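Local coordinates for protein catechol O-methyltransferase (Niastella koreensis, PDB 7CVW) that transfers a methyl group from S-adenosyl-L-methionine to either hydroxyl of catechol-like compounds, using magnesium, and makes vanillic and iso-vanillic acid from protocatechuic acid without regiospecificity, at residues L85-Q99 with V111-L125. Numbering follows the deposited sequence.
Sequences LITLEYDPKHAAVAQ and VQIRTGKAIDILPQL. With SAH (S-adenosyl-L-homocysteine), chain E.
Ile113 is the bump that helix 92-99 closes over. Its CG1 lies anti to the carbonyl carbon (chi1 -57°), which carries CD1 into a hollow lined by Ala98 CB, the Gln99 backbone and the bent Gln99 side chain; CD1 comes within 3.5 Å of Gln99 N. Ala95 CB sits 3.9 Å from Ile113 CG2; the small alanines are consistent with the 8.8 Å between the axes of helix 92-99 and strand 111-115. Thr87 CG2 flanks Ile113 CG1 on the same sheet face, while Thr87 OG1 turns to Glu63 and Thr66. Two waters link the Gln99 amide to the edge strand: one donates to OE1 and accepts from Ile113 N, the other accepts from NE2 (also bonded to Asp103 OD1) and donates to Val111 O.

On the opposite sheet face Leu88 is the knob. Its CD2 meets Ile121 CG2 (3.6 Å) and Arg114 CB, and its CD1 reaches Ala118 and Leu122, so helix 118-125 rests on it. Strands 85-89 and 111-115 run parallel, inclined by 21°; four straight backbone bonds, such as Arg114 N to Thr87 O (2.8 Å), set the register.

Tyr90 lies alongside Lys117, with CE1 3.5 Å from Lys117 CE, and Tyr90 CB packs on the adenine of S-adenosyl-L-homocysteine. Glu89 OE1 and OE2 accept from ribose O3' and O2', and Ala118 N donates to adenine N1 (2.9 Å). This is a right-handed beta-alpha-beta crossover of the Rossmann-like class I methyltransferase fold, with Glu89, near the C-terminal end of its first strand, holding the ribose hydroxyls.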
ATOM      1  N   LEU A  85      -0.624 -16.897 -13.059  1.00 11.08           N
ATOM      2  CA  LEU A  85      -1.140 -16.834 -11.677  1.00 10.93           C
ATOM      3  C   LEU A  85      -1.700 -18.211 -11.318  1.00 10.18           C
ATOM      4  O   LEU A  85      -2.543 -18.757 -12.039  1.00 12.07           O
ATOM      5  CB  LEU A  85      -2.187 -15.727 -11.582  1.00 11.00           C
ATOM      6  CG  LEU A  85      -2.657 -15.374 -10.170  1.00 11.79           C
ATOM      7  CD1 LEU A  85      -3.160 -13.944 -10.126  1.00 12.03           C
ATOM      8  CD2 LEU A  85      -3.725 -16.330  -9.692  1.00 12.69           C
ATOM      9  N   ILE A  86      -1.210 -18.773 -10.234  1.00  9.76           N
ATOM     10  CA  ILE A  86      -1.741 -20.043  -9.672  1.00  9.78           C
ATOM     11  C   ILE A  86      -2.595 -19.679  -8.455  1.00  9.13           C
ATOM     12  O   ILE A  86      -2.131 -18.925  -7.616  1.00  8.64           O
ATOM     13  CB  ILE A  86      -0.578 -20.980  -9.303  1.00 10.61           C
ATOM     14  CG1 ILE A  86       0.270 -21.318 -10.535  1.00 11.73           C
ATOM     15  CG2 ILE A  86      -1.133 -22.214  -8.630  1.00 11.12           C
ATOM     16  CD1 ILE A  86       1.518 -22.121 -10.223  1.00 12.62           C
ATOM     17  N   THR A  87      -3.845 -20.122  -8.410  1.00  8.53           N
ATOM     18  CA  THR A  87      -4.743 -19.801  -7.268  1.00  8.62           C
ATOM     19  C   THR A  87      -5.262 -21.110  -6.697  1.00  8.59           C
ATOM     20  O   THR A  87      -5.593 -22.022  -7.497  1.00  9.07           O
ATOM     21  CB  THR A  87      -5.812 -18.798  -7.711  1.00  9.82           C
ATOM     22  OG1 THR A  87      -6.597 -18.400  -6.574  1.00 10.49           O
ATOM     23  CG2 THR A  87      -6.696 -19.341  -8.806  1.00 10.66           C
ATOM     24  N   LEU A  88      -5.342 -21.194  -5.375  1.00  8.65           N
ATOM     25  CA  LEU A  88      -5.708 -22.434  -4.651  1.00  8.80           C
ATOM     26  C   LEU A  88      -7.087 -22.249  -4.029  1.00  8.77           C
ATOM     27  O   LEU A  88      -7.351 -21.204  -3.419  1.00 10.26           O
ATOM     28  CB  LEU A  88      -4.672 -22.739  -3.579  1.00  9.28           C
ATOM     29  CG  LEU A  88      -3.214 -22.727  -4.021  1.00 10.51           C
ATOM     30  CD1 LEU A  88      -2.290 -23.247  -2.923  1.00 10.65           C
ATOM     31  CD2 LEU A  88      -2.990 -23.422  -5.339  1.00 11.08           C
ATOM     32  N   GLU A  89      -7.988 -23.195  -4.280  1.00  8.13           N
ATOM     33  CA  GLU A  89      -9.371 -23.113  -3.785  1.00  8.29           C
ATOM     34  C   GLU A  89      -9.832 -24.498  -3.351  1.00  8.84           C
ATOM     35  O   GLU A  89      -9.893 -25.396  -4.202  1.00  9.07           O
ATOM     36  CB  GLU A  89     -10.263 -22.557  -4.896  1.00  8.32           C
ATOM     37  CG  GLU A  89     -11.737 -22.579  -4.523  1.00  8.54           C
ATOM     38  CD  GLU A  89     -12.045 -21.850  -3.218  1.00  8.62           C
ATOM     39  OE1 GLU A  89     -11.651 -20.660  -3.062  1.00  9.24           O
ATOM     40  OE2 GLU A  89     -12.665 -22.472  -2.334  1.00  9.12           O
ATOM     41  N   TYR A  90     -10.221 -24.637  -2.085  1.00 10.13           N
ATOM     42  CA  TYR A  90     -10.629 -25.935  -1.472  1.00 11.63           C
ATOM     43  C   TYR A  90     -12.010 -26.376  -1.962  1.00 11.01           C
ATOM     44  O   TYR A  90     -12.225 -27.610  -2.085  1.00 10.41           O
ATOM     45  CB  TYR A  90     -10.589 -25.786   0.058  1.00 15.13           C
ATOM     46  CG  TYR A  90     -11.286 -26.807   0.919  1.00 18.86           C
ATOM     47  CD1 TYR A  90     -11.030 -28.162   0.764  1.00 23.09           C
ATOM     48  CD2 TYR A  90     -12.103 -26.417   1.966  1.00 23.64           C
ATOM     49  CE1 TYR A  90     -11.611 -29.104   1.596  1.00 25.84           C
ATOM     50  CE2 TYR A  90     -12.708 -27.340   2.791  1.00 24.79           C
ATOM     51  CZ  TYR A  90     -12.465 -28.691   2.606  1.00 27.16           C
ATOM     52  OH  TYR A  90     -13.047 -29.613   3.433  1.00 30.11           O
ATOM     53  N   ASP A  91     -12.933 -25.437  -2.171  1.00 10.13           N
ATOM     54  CA  ASP A  91     -14.349 -25.762  -2.461  1.00  9.91           C
ATOM     55  C   ASP A  91     -14.497 -25.974  -3.970  1.00 10.03           C
ATOM     56  O   ASP A  91     -14.321 -25.033  -4.739  1.00  9.03           O
ATOM     57  CB  ASP A  91     -15.263 -24.690  -1.890  1.00 11.21           C
ATOM     58  CG  ASP A  91     -16.721 -25.044  -2.030  1.00 12.40           C
ATOM     59  OD1 ASP A  91     -17.096 -25.572  -3.066  1.00 13.62           O
ATOM     60  OD2 ASP A  91     -17.454 -24.808  -1.077  1.00 14.73           O
ATOM     61  N   PRO A  92     -14.806 -27.207  -4.451  1.00  9.62           N
ATOM     62  CA  PRO A  92     -14.903 -27.475  -5.887  1.00  9.75           C
ATOM     63  C   PRO A  92     -15.953 -26.621  -6.611  1.00  9.15           C
ATOM     64  O   PRO A  92     -15.761 -26.308  -7.785  1.00  9.54           O
ATOM     65  CB  PRO A  92     -15.269 -28.965  -5.943  1.00 10.34           C
ATOM     66  CG  PRO A  92     -14.703 -29.510  -4.658  1.00 10.90           C
ATOM     67  CD  PRO A  92     -15.003 -28.430  -3.650  1.00 10.30           C
ATOM     68  N   LYS A  93     -17.028 -26.259  -5.897  1.00  9.25           N
ATOM     69  CA  LYS A  93     -18.089 -25.384  -6.441  1.00 10.27           C
ATOM     70  C   LYS A  93     -17.518 -23.982  -6.665  1.00  9.72           C
ATOM     71  O   LYS A  93     -17.703 -23.385  -7.756  1.00  9.95           O
ATOM     72  CB  LYS A  93     -19.282 -25.332  -5.491  1.00 11.56           C
ATOM     73  CG  LYS A  93     -20.425 -24.452  -5.959  1.00 13.74           C
ATOM     74  CD  LYS A  93     -21.458 -24.184  -4.905  1.00 15.65           C
ATOM     75  CE  LYS A  93     -21.046 -23.127  -3.905  1.00 16.20           C
ATOM     76  NZ  LYS A  93     -22.165 -22.813  -2.992  1.00 17.01           N
ATOM     77  N   HIS A  94     -16.814 -23.436  -5.667  1.00  8.96           N
ATOM     78  CA  HIS A  94     -16.143 -22.125  -5.809  1.00  9.17           C
ATOM     79  C   HIS A  94     -15.169 -22.168  -6.981  1.00  9.58           C
ATOM     80  O   HIS A  94     -15.181 -21.263  -7.799  1.00  9.17           O
ATOM     81  CB  HIS A  94     -15.390 -21.768  -4.533  1.00  8.94           C
ATOM     82  CG  HIS A  94     -16.278 -21.513  -3.373  1.00  8.86           C
ATOM     83  ND1 HIS A  94     -15.827 -20.834  -2.255  1.00  9.51           N
ATOM     84  CD2 HIS A  94     -17.574 -21.815  -3.141  1.00  9.08           C
ATOM     85  CE1 HIS A  94     -16.820 -20.727  -1.390  1.00  9.18           C
ATOM     86  NE2 HIS A  94     -17.917 -21.333  -1.907  1.00  9.19           N
ATOM     87  N   ALA A  95     -14.387 -23.235  -7.082  1.00  9.08           N
ATOM     88  CA  ALA A  95     -13.356 -23.338  -8.137  1.00  9.34           C
ATOM     89  C   ALA A  95     -14.042 -23.342  -9.503  1.00  9.35           C
ATOM     90  O   ALA A  95     -13.498 -22.739 -10.444  1.00  9.95           O
ATOM     91  CB  ALA A  95     -12.517 -24.567  -7.899  1.00 10.01           C
ATOM     92  N   ALA A  96     -15.173 -24.034  -9.638  1.00  9.38           N
ATOM     93  CA  ALA A  96     -15.907 -24.116 -10.935  1.00  9.53           C
ATOM     94  C   ALA A  96     -16.447 -22.725 -11.301  1.00  9.62           C
ATOM     95  O   ALA A  96     -16.418 -22.346 -12.497  1.00 10.65           O
ATOM     96  CB  ALA A  96     -17.026 -25.124 -10.881  1.00 10.65           C
ATOM     97  N   VAL A  97     -16.973 -22.003 -10.314  1.00  8.71           N
ATOM     98  CA  VAL A  97     -17.504 -20.634 -10.526  1.00  9.08           C
ATOM     99  C   VAL A  97     -16.364 -19.709 -10.918  1.00  8.88           C
ATOM    100  O   VAL A  97     -16.522 -18.970 -11.924  1.00  9.25           O
ATOM    101  CB  VAL A  97     -18.257 -20.128  -9.293  1.00  8.75           C
ATOM    102  CG1 VAL A  97     -18.597 -18.648  -9.419  1.00  9.23           C
ATOM    103  CG2 VAL A  97     -19.494 -20.971  -9.094  1.00  9.33           C
ATOM    104  N   ALA A  98     -15.240 -19.760 -10.189  1.00  9.26           N
ATOM    105  CA  ALA A  98     -14.072 -18.940 -10.529  1.00  9.26           C
ATOM    106  C   ALA A  98     -13.622 -19.277 -11.960  1.00  8.90           C
ATOM    107  O   ALA A  98     -13.211 -18.361 -12.703  1.00  9.14           O
ATOM    108  CB  ALA A  98     -12.983 -19.155  -9.523  1.00  9.17           C
ATOM    109  N   GLN A  99     -13.628 -20.555 -12.351  1.00  9.19           N
ATOM    110  CA  GLN A  99     -13.101 -20.922 -13.687  1.00  9.83           C
ATOM    111  C   GLN A  99     -13.957 -20.250 -14.770  1.00 10.07           C
ATOM    112  O   GLN A  99     -13.383 -19.690 -15.715  1.00 10.08           O
ATOM    113  CB  GLN A  99     -13.091 -22.427 -13.890  1.00 10.39           C
ATOM    114  CG  GLN A  99     -12.499 -22.806 -15.237  1.00 10.99           C
ATOM    115  CD  GLN A  99     -11.004 -22.600 -15.265  1.00 11.05           C
ATOM    116  OE1 GLN A  99     -10.286 -23.191 -14.463  1.00 12.50           O
ATOM    117  NE2 GLN A  99     -10.532 -21.714 -16.135  1.00 11.95           N
ATOM    118  N   VAL A 111      -4.178 -18.185 -15.947  1.00 11.22           N
ATOM    119  CA  VAL A 111      -4.581 -18.466 -14.547  1.00 11.14           C
ATOM    120  C   VAL A 111      -4.793 -19.961 -14.438  1.00 12.60           C
ATOM    121  O   VAL A 111      -5.577 -20.488 -15.213  1.00 13.83           O
ATOM    122  CB  VAL A 111      -5.823 -17.663 -14.139  1.00 10.38           C
ATOM    123  CG1 VAL A 111      -6.318 -18.071 -12.754  1.00 10.30           C
ATOM    124  CG2 VAL A 111      -5.533 -16.164 -14.218  1.00 10.30           C
ATOM    125  N   GLN A 112      -4.174 -20.583 -13.441  1.00 12.31           N
ATOM    126  CA  GLN A 112      -4.387 -21.999 -13.115  1.00 12.94           C
ATOM    127  C   GLN A 112      -5.078 -22.070 -11.754  1.00 11.51           C
ATOM    128  O   GLN A 112      -4.493 -21.604 -10.758  1.00 11.55           O
ATOM    129  CB  GLN A 112      -3.083 -22.776 -13.085  1.00 14.74           C
ATOM    130  CG  GLN A 112      -3.341 -24.243 -12.784  1.00 18.63           C
ATOM    131  CD  GLN A 112      -2.073 -25.050 -12.708  1.00 21.47           C
ATOM    132  OE1 GLN A 112      -1.151 -24.739 -11.953  1.00 23.07           O
ATOM    133  NE2 GLN A 112      -2.044 -26.124 -13.482  1.00 25.59           N
ATOM    134  N   ILE A 113      -6.279 -22.628 -11.720  1.00 10.36           N
ATOM    135  CA  ILE A 113      -7.016 -22.863 -10.457  1.00 10.58           C
ATOM    136  C   ILE A 113      -6.707 -24.283 -10.021  1.00 11.25           C
ATOM    137  O   ILE A 113      -6.956 -25.188 -10.805  1.00 11.75           O
ATOM    138  CB  ILE A 113      -8.527 -22.655 -10.595  1.00 11.23           C
ATOM    139  CG1 ILE A 113      -8.833 -21.249 -11.109  1.00 11.24           C
ATOM    140  CG2 ILE A 113      -9.209 -22.953  -9.270  1.00 11.89           C
ATOM    141  CD1 ILE A 113     -10.248 -21.061 -11.584  1.00 11.51           C
ATOM    142  N   ARG A 114      -6.192 -24.457  -8.807  1.00 10.98           N
ATOM    143  CA  ARG A 114      -5.919 -25.804  -8.264  1.00 12.42           C
ATOM    144  C   ARG A 114      -6.923 -26.065  -7.155  1.00 11.01           C
ATOM    145  O   ARG A 114      -6.987 -25.245  -6.196  1.00 11.60           O
ATOM    146  CB  ARG A 114      -4.493 -25.876  -7.744  1.00 13.68           C
ATOM    147  CG  ARG A 114      -3.447 -25.837  -8.838  1.00 16.87           C
ATOM    148  CD  ARG A 114      -2.454 -26.865  -8.406  1.00 21.51           C
ATOM    149  NE  ARG A 114      -1.255 -26.596  -9.092  1.00 25.01           N
ATOM    150  CZ  ARG A 114      -0.117 -27.199  -8.857  1.00 21.59           C
ATOM    151  NH1 ARG A 114       0.013 -28.144  -7.935  1.00 21.49           N
ATOM    152  NH2 ARG A 114       0.895 -26.822  -9.592  1.00 23.62           N
ATOM    153  N   THR A 115      -7.724 -27.121  -7.288  1.00 10.67           N
ATOM    154  CA  THR A 115      -8.872 -27.395  -6.392  1.00 10.47           C
ATOM    155  C   THR A 115      -8.427 -28.353  -5.285  1.00  9.99           C
ATOM    156  O   THR A 115      -8.383 -29.558  -5.490  1.00 10.52           O
ATOM    157  CB  THR A 115     -10.072 -27.952  -7.160  1.00 11.03           C
ATOM    158  OG1 THR A 115     -10.351 -27.061  -8.254  1.00 12.29           O
ATOM    159  CG2 THR A 115     -11.272 -28.124  -6.252  1.00 11.04           C
ATOM    160  N   GLY A 116      -8.168 -27.821  -4.105  1.00 10.07           N
ATOM    161  CA  GLY A 116      -7.840 -28.621  -2.924  1.00  9.48           C
ATOM    162  C   GLY A 116      -7.396 -27.737  -1.793  1.00  9.39           C
ATOM    163  O   GLY A 116      -7.437 -26.514  -1.968  1.00  9.62           O
ATOM    164  N   LYS A 117      -7.039 -28.342  -0.665  1.00  9.59           N
ATOM    165  CA  LYS A 117      -6.588 -27.572   0.520  1.00 10.12           C
ATOM    166  C   LYS A 117      -5.232 -26.935   0.233  1.00  9.48           C
ATOM    167  O   LYS A 117      -4.273 -27.622  -0.228  1.00  9.13           O
ATOM    168  CB  LYS A 117      -6.533 -28.462   1.759  1.00 11.40           C
ATOM    169  CG  LYS A 117      -7.892 -28.923   2.240  1.00 13.91           C
ATOM    170  CD  LYS A 117      -7.852 -29.601   3.564  1.00 16.96           C
ATOM    171  CE  LYS A 117      -9.255 -29.871   4.068  1.00 19.52           C
ATOM    172  NZ  LYS A 117      -9.245 -30.368   5.462  1.00 21.80           N
ATOM    173  N   ALA A 118      -5.072 -25.662   0.575  1.00  9.19           N
ATOM    174  CA  ALA A 118      -3.774 -24.994   0.384  1.00  9.22           C
ATOM    175  C   ALA A 118      -2.677 -25.743   1.145  1.00  9.77           C
ATOM    176  O   ALA A 118      -1.570 -25.805   0.618  1.00 10.28           O
ATOM    177  CB  ALA A 118      -3.866 -23.556   0.809  1.00  9.93           C
ATOM    178  N   ILE A 119      -2.941 -26.297   2.330  1.00  9.58           N
ATOM    179  CA  ILE A 119      -1.844 -26.944   3.113  1.00 10.83           C
ATOM    180  C   ILE A 119      -1.392 -28.234   2.400  1.00 11.09           C
ATOM    181  O   ILE A 119      -0.270 -28.667   2.634  1.00 12.13           O
ATOM    182  CB  ILE A 119      -2.260 -27.157   4.583  1.00 11.10           C
ATOM    183  CG1 ILE A 119      -1.032 -27.158   5.502  1.00 11.97           C
ATOM    184  CG2 ILE A 119      -3.090 -28.408   4.743  1.00 11.39           C
ATOM    185  CD1 ILE A 119      -0.422 -25.811   5.682  1.00 12.61           C
ATOM    186  N   ASP A 120      -2.226 -28.826   1.546  1.00 11.18           N
ATOM    187  CA  ASP A 120      -1.880 -30.026   0.744  1.00 11.82           C
ATOM    188  C   ASP A 120      -1.166 -29.574  -0.538  1.00 11.86           C
ATOM    189  O   ASP A 120      -0.239 -30.268  -1.000  1.00 12.30           O
ATOM    190  CB  ASP A 120      -3.125 -30.846   0.398  1.00 13.68           C
ATOM    191  CG  ASP A 120      -3.812 -31.539   1.570  1.00 15.53           C
ATOM    192  OD1 ASP A 120      -3.119 -31.824   2.556  1.00 18.93           O
ATOM    193  OD2 ASP A 120      -5.038 -31.791   1.482  1.00 16.96           O
ATOM    194  N   ILE A 121      -1.603 -28.474  -1.139  1.00  9.90           N
ATOM    195  CA  ILE A 121      -1.067 -28.046  -2.465  1.00  9.89           C
ATOM    196  C   ILE A 121       0.265 -27.298  -2.325  1.00  9.79           C
ATOM    197  O   ILE A 121       1.112 -27.407  -3.221  1.00 10.28           O
ATOM    198  CB  ILE A 121      -2.136 -27.278  -3.264  1.00 10.18           C
ATOM    199  CG1 ILE A 121      -3.315 -28.194  -3.602  1.00 10.88           C
ATOM    200  CG2 ILE A 121      -1.529 -26.664  -4.525  1.00 10.36           C
ATOM    201  CD1 ILE A 121      -4.543 -27.425  -4.071  1.00 11.32           C
ATOM    202  N   LEU A 122       0.457 -26.519  -1.275  1.00  9.91           N
ATOM    203  CA  LEU A 122       1.712 -25.752  -1.095  1.00 10.05           C
ATOM    204  C   LEU A 122       2.915 -26.691  -1.180  1.00 10.68           C
ATOM    205  O   LEU A 122       3.864 -26.370  -1.912  1.00 10.28           O
ATOM    206  CB  LEU A 122       1.629 -24.952   0.211  1.00  9.92           C
ATOM    207  CG  LEU A 122       0.764 -23.693   0.094  1.00 10.44           C
ATOM    208  CD1 LEU A 122       0.351 -23.154   1.452  1.00 10.37           C
ATOM    209  CD2 LEU A 122       1.445 -22.607  -0.733  1.00 10.28           C
ATOM    210  N   PRO A 123       2.949 -27.862  -0.490  1.00 11.69           N
ATOM    211  CA  PRO A 123       4.106 -28.746  -0.631  1.00 12.51           C
ATOM    212  C   PRO A 123       4.239 -29.344  -2.036  1.00 12.08           C
ATOM    213  O   PRO A 123       5.329 -29.603  -2.479  1.00 13.55           O
ATOM    214  CB  PRO A 123       3.925 -29.827   0.445  1.00 12.67           C
ATOM    215  CG  PRO A 123       2.489 -29.728   0.892  1.00 14.03           C
ATOM    216  CD  PRO A 123       2.077 -28.290   0.613  1.00 12.57           C
ATOM    217  N   GLN A 124       3.141 -29.461  -2.771  1.00 11.42           N
ATOM    218  CA  GLN A 124       3.195 -29.882  -4.191  1.00 11.18           C
ATOM    219  C   GLN A 124       3.954 -28.820  -4.991  1.00 11.87           C
ATOM    220  O   GLN A 124       4.771 -29.183  -5.841  1.00 11.63           O
ATOM    221  CB  GLN A 124       1.805 -30.054  -4.811  1.00 11.77           C
ATOM    222  CG  GLN A 124       0.854 -30.961  -4.043  1.00 11.51           C
ATOM    223  CD  GLN A 124      -0.522 -30.996  -4.656  1.00 10.87           C
ATOM    224  OE1 GLN A 124      -0.865 -30.201  -5.541  1.00 11.64           O
ATOM    225  NE2 GLN A 124      -1.334 -31.906  -4.154  1.00 12.18           N
ATOM    226  N   LEU A 125       3.662 -27.533  -4.767  1.00 10.85           N
ATOM    227  CA  LEU A 125       4.298 -26.438  -5.534  1.00 11.34           C
ATOM    228  C   LEU A 125       5.799 -26.439  -5.227  1.00 11.69           C
ATOM    229  O   LEU A 125       6.582 -26.201  -6.166  1.00 13.60           O
ATOM    230  CB  LEU A 125       3.640 -25.112  -5.139  1.00 11.28           C
ATOM    231  CG  LEU A 125       2.182 -24.937  -5.592  1.00 11.40           C
ATOM    232  CD1 LEU A 125       1.555 -23.680  -4.985  1.00 11.77           C
ATOM    233  CD2 LEU A 125       2.064 -24.879  -7.095  1.00 11.96           C
TER
HETATM  234  N   SAH E 303      -9.425 -13.731  -2.554  1.00 20.00           N
HETATM  235  CA  SAH E 303     -10.874 -13.832  -2.820  1.00 20.00           C
HETATM  236  CB  SAH E 303     -11.637 -14.207  -1.540  1.00 20.00           C
HETATM  237  CG  SAH E 303     -11.223 -15.505  -0.930  1.00 20.00           C
HETATM  238  SD  SAH E 303     -12.539 -15.923   0.284  1.00 20.00           S
HETATM  239  C   SAH E 303     -11.320 -12.467  -3.348  1.00 20.00           C
HETATM  240  O   SAH E 303     -11.989 -12.438  -4.317  1.00 20.00           O
HETATM  241  OXT SAH E 303     -10.966 -11.532  -2.714  1.00 20.00           O
HETATM  242  C5' SAH E 303     -11.789 -17.380   1.077  1.00 20.00           C
HETATM  243  C4' SAH E 303     -11.742 -18.557   0.142  1.00 20.00           C
HETATM  244  O4' SAH E 303     -10.857 -19.514   0.738  1.00 20.00           O
HETATM  245  C3' SAH E 303     -13.072 -19.310  -0.085  1.00 20.00           C
HETATM  246  O3' SAH E 303     -13.376 -19.472  -1.458  1.00 20.00           O
HETATM  247  C2' SAH E 303     -12.849 -20.665   0.590  1.00 20.00           C
HETATM  248  O2' SAH E 303     -13.544 -21.723  -0.013  1.00 20.00           O
HETATM  249  C1' SAH E 303     -11.344 -20.791   0.448  1.00 20.00           C
HETATM  250  N9  SAH E 303     -10.726 -21.743   1.342  1.00 20.00           N
HETATM  251  C8  SAH E 303     -11.150 -22.133   2.578  1.00 20.00           C
HETATM  252  N7  SAH E 303     -10.387 -23.042   3.117  1.00 20.00           N
HETATM  253  C5  SAH E 303      -9.399 -23.270   2.181  1.00 20.00           C
HETATM  254  C6  SAH E 303      -8.275 -24.120   2.159  1.00 20.00           C
HETATM  255  N6  SAH E 303      -7.971 -24.953   3.132  1.00 20.00           N
HETATM  256  N1  SAH E 303      -7.507 -24.100   1.068  1.00 20.00           N
HETATM  257  C2  SAH E 303      -7.828 -23.265   0.080  1.00 20.00           C
HETATM  258  N3  SAH E 303      -8.858 -22.444  -0.017  1.00 20.00           N
HETATM  259  C4  SAH E 303      -9.601 -22.467   1.084  1.00 20.00           C
HETATM  260  O   HOH W   1      -7.559 -23.486 -14.154  1.00 14.53           O
HETATM  261  O   HOH W   2      -7.555 -21.674 -16.652  1.00 14.71           O